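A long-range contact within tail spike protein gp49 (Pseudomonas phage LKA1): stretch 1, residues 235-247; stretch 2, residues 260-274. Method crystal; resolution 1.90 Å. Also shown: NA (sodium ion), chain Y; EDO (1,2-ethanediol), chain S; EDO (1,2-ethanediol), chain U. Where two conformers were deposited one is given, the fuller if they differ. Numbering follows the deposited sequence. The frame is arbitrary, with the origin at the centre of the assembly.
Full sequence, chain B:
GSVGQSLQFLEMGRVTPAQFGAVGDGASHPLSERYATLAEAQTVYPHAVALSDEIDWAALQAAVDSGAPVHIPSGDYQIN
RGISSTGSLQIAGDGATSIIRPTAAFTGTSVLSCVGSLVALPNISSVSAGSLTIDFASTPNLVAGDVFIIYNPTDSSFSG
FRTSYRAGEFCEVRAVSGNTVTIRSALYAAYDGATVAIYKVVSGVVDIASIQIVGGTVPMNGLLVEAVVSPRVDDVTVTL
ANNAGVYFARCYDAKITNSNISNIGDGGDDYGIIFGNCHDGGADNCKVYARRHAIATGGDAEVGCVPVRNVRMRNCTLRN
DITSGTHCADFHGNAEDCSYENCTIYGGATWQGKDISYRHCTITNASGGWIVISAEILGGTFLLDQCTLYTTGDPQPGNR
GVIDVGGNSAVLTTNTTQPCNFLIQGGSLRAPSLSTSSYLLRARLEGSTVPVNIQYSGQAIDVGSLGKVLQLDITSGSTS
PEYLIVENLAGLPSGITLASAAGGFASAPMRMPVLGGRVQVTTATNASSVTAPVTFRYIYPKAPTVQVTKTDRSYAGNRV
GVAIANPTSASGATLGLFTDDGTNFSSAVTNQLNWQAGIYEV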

# COMPACT_ATOMS: atom_id res chain seq x y z
N ASP B 235 14.40 12.67 -11.76
CA ASP B 235 14.85 12.18 -13.06
C ASP B 235 16.38 12.31 -13.18
O ASP B 235 16.89 12.71 -14.22
CB ASP B 235 14.11 12.97 -14.15
CG ASP B 235 14.34 12.44 -15.55
OD1 ASP B 235 14.54 11.21 -15.69
OD2 ASP B 235 14.32 13.25 -16.51
N VAL B 236 17.13 11.98 -12.12
CA VAL B 236 18.58 12.04 -12.23
C VAL B 236 19.18 10.65 -12.26
O VAL B 236 18.61 9.69 -11.73
CB VAL B 236 19.30 12.90 -11.15
CG1 VAL B 236 18.73 14.33 -11.11
CG2 VAL B 236 19.25 12.22 -9.79
N THR B 237 20.34 10.55 -12.89
CA THR B 237 21.12 9.33 -12.84
C THR B 237 22.44 9.65 -12.13
O THR B 237 23.11 10.59 -12.50
CB THR B 237 21.38 8.78 -14.25
OG1 THR B 237 20.12 8.51 -14.88
CG2 THR B 237 22.18 7.47 -14.19
N VAL B 238 22.79 8.91 -11.09
CA VAL B 238 24.05 9.19 -10.39
C VAL B 238 24.83 7.91 -10.21
O VAL B 238 24.28 6.92 -9.74
CB VAL B 238 23.79 9.81 -9.01
CG1 VAL B 238 25.12 10.13 -8.31
CG2 VAL B 238 22.89 11.09 -9.12
N THR B 239 26.10 7.91 -10.59
CA THR B 239 26.97 6.80 -10.24
C THR B 239 28.17 7.36 -9.51
O THR B 239 28.54 8.52 -9.69
CB THR B 239 27.44 5.99 -11.47
OG1 THR B 239 28.32 6.81 -12.28
CG2 THR B 239 26.25 5.51 -12.28
N LEU B 240 28.77 6.53 -8.68
CA LEU B 240 29.84 6.99 -7.81
C LEU B 240 30.50 5.74 -7.29
O LEU B 240 29.93 4.65 -7.37
CB LEU B 240 29.26 7.80 -6.63
CG LEU B 240 30.23 8.47 -5.65
CD1 LEU B 240 30.94 9.63 -6.34
CD2 LEU B 240 29.53 8.92 -4.40
N ALA B 241 31.72 5.90 -6.78
CA ALA B 241 32.41 4.81 -6.09
C ALA B 241 33.02 5.42 -4.85
O ALA B 241 34.23 5.52 -4.73
CB ALA B 241 33.49 4.22 -6.98
N ASN B 242 32.16 5.84 -3.94
CA ASN B 242 32.58 6.51 -2.72
C ASN B 242 31.50 6.45 -1.63
O ASN B 242 30.88 5.38 -1.42
CB ASN B 242 33.02 7.95 -3.02
CG ASN B 242 34.08 8.47 -2.01
OD1 ASN B 242 33.76 8.78 -0.86
ND2 ASN B 242 35.32 8.57 -2.46
N ASN B 243 31.26 7.55 -0.92
CA ASN B 243 30.43 7.47 0.29
C ASN B 243 28.92 7.55 0.13
O ASN B 243 28.21 6.77 0.74
CB ASN B 243 30.90 8.47 1.36
CG ASN B 243 30.47 8.04 2.77
OD1 ASN B 243 30.91 7.01 3.28
ND2 ASN B 243 29.62 8.83 3.39
N ALA B 244 28.42 8.49 -0.68
CA ALA B 244 26.96 8.67 -0.83
C ALA B 244 26.60 9.19 -2.20
O ALA B 244 27.09 10.24 -2.60
CB ALA B 244 26.41 9.61 0.22
N GLY B 245 25.75 8.46 -2.91
CA GLY B 245 25.27 8.95 -4.19
C GLY B 245 24.56 10.28 -4.02
O GLY B 245 24.91 11.26 -4.66
N VAL B 246 23.56 10.32 -3.14
CA VAL B 246 22.80 11.54 -2.84
C VAL B 246 22.72 11.65 -1.32
O VAL B 246 22.35 10.69 -0.65
CB VAL B 246 21.37 11.48 -3.42
CG1 VAL B 246 20.58 12.74 -3.08
CG2 VAL B 246 21.42 11.31 -4.94
N TYR B 247 23.07 12.81 -0.79
CA TYR B 247 23.04 13.02 0.65
C TYR B 247 22.23 14.26 0.94
O TYR B 247 22.63 15.35 0.57
CB TYR B 247 24.47 13.20 1.17
CG TYR B 247 24.65 13.20 2.69
CD1 TYR B 247 23.62 13.55 3.55
CD2 TYR B 247 25.86 12.83 3.25
CE1 TYR B 247 23.79 13.54 4.94
CE2 TYR B 247 26.04 12.81 4.62
CZ TYR B 247 25.00 13.17 5.46
OH TYR B 247 25.19 13.16 6.83
N ASN B 260 17.82 7.10 -10.74
CA ASN B 260 18.61 5.87 -10.68
C ASN B 260 19.94 6.21 -10.04
O ASN B 260 20.73 6.94 -10.61
CB ASN B 260 18.82 5.25 -12.07
CG ASN B 260 17.59 4.47 -12.56
OD1 ASN B 260 16.46 4.79 -12.18
ND2 ASN B 260 17.80 3.43 -13.36
N ILE B 261 20.17 5.65 -8.86
CA ILE B 261 21.35 5.97 -8.08
C ILE B 261 22.14 4.70 -7.84
O ILE B 261 21.59 3.68 -7.38
CB ILE B 261 20.97 6.54 -6.70
CG1 ILE B 261 19.91 7.66 -6.82
CG2 ILE B 261 22.25 7.02 -5.98
CD1 ILE B 261 20.34 8.83 -7.73
N SER B 262 23.44 4.73 -8.15
CA SER B 262 24.28 3.54 -7.99
C SER B 262 25.62 3.90 -7.36
O SER B 262 26.44 4.56 -7.99
CB SER B 262 24.52 2.85 -9.35
OG SER B 262 25.34 1.70 -9.21
N ASN B 263 25.84 3.46 -6.13
CA ASN B 263 27.12 3.70 -5.47
C ASN B 263 27.90 2.41 -5.23
O ASN B 263 27.53 1.60 -4.38
CB ASN B 263 26.95 4.51 -4.16
CG ASN B 263 28.29 4.86 -3.50
OD1 ASN B 263 29.34 4.73 -4.12
ND2 ASN B 263 28.25 5.23 -2.23
N ILE B 264 28.98 2.23 -6.00
CA ILE B 264 29.81 1.03 -5.94
C ILE B 264 30.53 1.00 -4.61
O ILE B 264 30.90 -0.07 -4.12
CB ILE B 264 30.81 1.06 -7.14
CG1 ILE B 264 30.04 0.73 -8.42
CG2 ILE B 264 32.02 0.13 -6.94
CD1 ILE B 264 30.75 1.18 -9.70
N GLY B 265 30.71 2.19 -4.03
CA GLY B 265 31.34 2.35 -2.73
C GLY B 265 32.85 2.42 -2.82
O GLY B 265 33.42 2.12 -3.87
N ASP B 266 33.50 2.81 -1.73
CA ASP B 266 34.96 2.71 -1.64
C ASP B 266 35.40 1.98 -0.36
O ASP B 266 36.57 2.01 0.04
CB ASP B 266 35.61 4.10 -1.73
CG ASP B 266 35.35 4.96 -0.50
OD1 ASP B 266 34.41 4.67 0.28
OD2 ASP B 266 36.08 5.95 -0.32
N GLY B 267 34.46 1.30 0.28
CA GLY B 267 34.74 0.53 1.47
C GLY B 267 34.40 1.27 2.74
O GLY B 267 34.72 0.81 3.83
N GLY B 268 33.75 2.43 2.61
CA GLY B 268 33.26 3.14 3.78
C GLY B 268 31.80 2.81 4.03
O GLY B 268 31.36 1.70 3.80
N ASP B 269 31.03 3.80 4.47
CA ASP B 269 29.63 3.59 4.75
C ASP B 269 28.81 3.26 3.49
O ASP B 269 27.81 2.59 3.59
CB ASP B 269 29.04 4.80 5.45
CG ASP B 269 29.56 4.96 6.87
OD1 ASP B 269 30.08 3.97 7.45
OD2 ASP B 269 29.42 6.07 7.41
N ASP B 270 29.23 3.78 2.35
CA ASP B 270 28.76 3.33 1.04
C ASP B 270 27.22 3.28 0.90
O ASP B 270 26.63 2.19 0.74
CB ASP B 270 29.42 2.00 0.68
CG ASP B 270 30.97 2.11 0.61
OD1 ASP B 270 31.50 3.24 0.78
OD2 ASP B 270 31.66 1.09 0.37
N TYR B 271 26.61 4.47 0.98
CA TYR B 271 25.17 4.67 0.83
C TYR B 271 24.77 5.03 -0.60
O TYR B 271 25.53 5.65 -1.33
CB TYR B 271 24.70 5.84 1.68
CG TYR B 271 25.07 5.79 3.14
CD1 TYR B 271 24.53 4.82 3.96
CD2 TYR B 271 25.94 6.73 3.70
CE1 TYR B 271 24.84 4.77 5.32
CE2 TYR B 271 26.25 6.68 5.06
CZ TYR B 271 25.69 5.69 5.86
OH TYR B 271 25.97 5.60 7.21
N GLY B 272 23.54 4.70 -0.97
CA GLY B 272 22.99 5.13 -2.26
C GLY B 272 22.40 6.52 -2.06
O GLY B 272 22.97 7.51 -2.49
N ILE B 273 21.24 6.57 -1.40
CA ILE B 273 20.62 7.83 -0.96
C ILE B 273 20.57 7.81 0.56
O ILE B 273 20.11 6.83 1.16
CB ILE B 273 19.15 7.93 -1.46
CG1 ILE B 273 19.09 7.77 -2.97
CG2 ILE B 273 18.52 9.27 -1.07
CD1 ILE B 273 17.65 7.35 -3.51
N ILE B 274 21.05 8.88 1.20
CA ILE B 274 20.97 8.96 2.64
C ILE B 274 20.30 10.26 3.09
O ILE B 274 20.59 11.36 2.57
CB ILE B 274 22.35 8.77 3.36
CG1 ILE B 274 22.18 9.03 4.87
CG2 ILE B 274 23.43 9.67 2.74
CD1 ILE B 274 23.14 8.35 5.74
NA NA Y . 27.25 1.33 -11.48
C1 EDO S . 16.64 7.91 -13.93
O1 EDO S . 15.33 7.35 -13.87
C2 EDO S . 16.98 8.25 -15.37
O2 EDO S . 15.86 8.92 -15.93
C1 EDO U . 24.36 8.05 11.25
O1 EDO U . 25.23 7.83 12.36
C2 EDO U . 25.19 8.12 9.98
O2 EDO U . 24.34 8.17 8.84
O HOH W 1 28.50 3.32 -9.51
O HOH W 2 29.26 8.20 6.16
O HOH W 3 33.38 6.17 1.97
O HOH W 4 32.57 6.02 5.75
O HOH W 5 29.28 2.71 -12.62

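The two stretches run side by side as parallel strands: the axes of 237-240 and 260-263 approach to 4.8 Å with 1° between their directions, and contact between the stretches buries 975 Å² in total. The ladder opens at Val 236, whose O accepts from Asn 260 N at 2.9 Å with an N-H...O angle of 158°. Its CG2 also lies 4.1 Å from Ile 261 CD1, an apolar contact.

Thr 237 pairs with Asn 260 at a CA-CA distance of 4.8 Å, yet its own N and O make no hydrogen bond to the second stretch. This is the alternation expected of parallel strands, in which every other residue supplies both groups; Thr 237 adds a CA-H...O contact, CA to Asn 260 O at 3.3 Å. Val 238 takes the bonding role, with Val 238 N donating to Asn 260 O (2.9 Å, 162°) and Val 238 O accepting from Ser 262 N (2.8 Å, 158°). Its side chain shares a sheet face with Ile 261, and Val 238 CG2 meets Ile 261 CD1 at 3.7 Å. Thr 239 faces the other way, alongside Ser 262, whose OG lies 3.0 Å from the sodium ion NA.

At Leu 240 the ladder loosens on one side. Leu 240 N reaches Ser 262 O at 3.1 Å, but an angle of 131° makes the bond weak, whereas Leu 240 O receives Ile 264 N at 2.9 Å and 161°. Water 1 donates to both Leu 240 O (2.9 Å) and Ser 262 O (2.8 Å), bridging the strands here.

Beyond the strand, Ala 241 CB packs against Ile 264 CB at 4.1 Å, and the side-chain amide of Asn 263 takes over part of the backbone's work. Asn 263 OD1 accepts from Asn 242 N (3.0 Å, 159°), while Asn 263 ND2 donates to Asn 242 O (2.8 Å, 156°). The same ND2 donates to Tyr 271 O within its own stretch at 2.9 Å, so one amide ties three segments of chain together.

Asn 243 O restores backbone pairing by accepting from Tyr 271 N (2.8 Å, 156°). Its side chain is linked to the loop mainly through water: water 3 donates to Asn 243 OD1 (2.9 Å) and Asp 266 OD1 (2.5 Å), and water 2 joins Asn 243 ND2 (2.9 Å) to Asp 269 OD2 (2.5 Å).

Ala 244 CB touches Ile 274 CG2 at 3.9 Å. At the corner, Gly 245 N donates to Tyr 271 O (3.2 Å, 157°); an ideal CB here would lie 2.5 Å from Ile 261 CG2 and 2.8 Å from Gly 272 O, both clashes. Val 246 then bonds through both backbone groups, N to Gly 272 O (2.9 Å) and O from Ile 274 N (2.9 Å, 165°), and its CG2 contacts Ile 261 CD1 at 3.9 Å. Finally, Ile 274 CG2 sits over one face of the Tyr 247 ring, 4.0 Å from the centroid of its six ring atoms CG to CZ and 22° off the normal, a CH-pi contact.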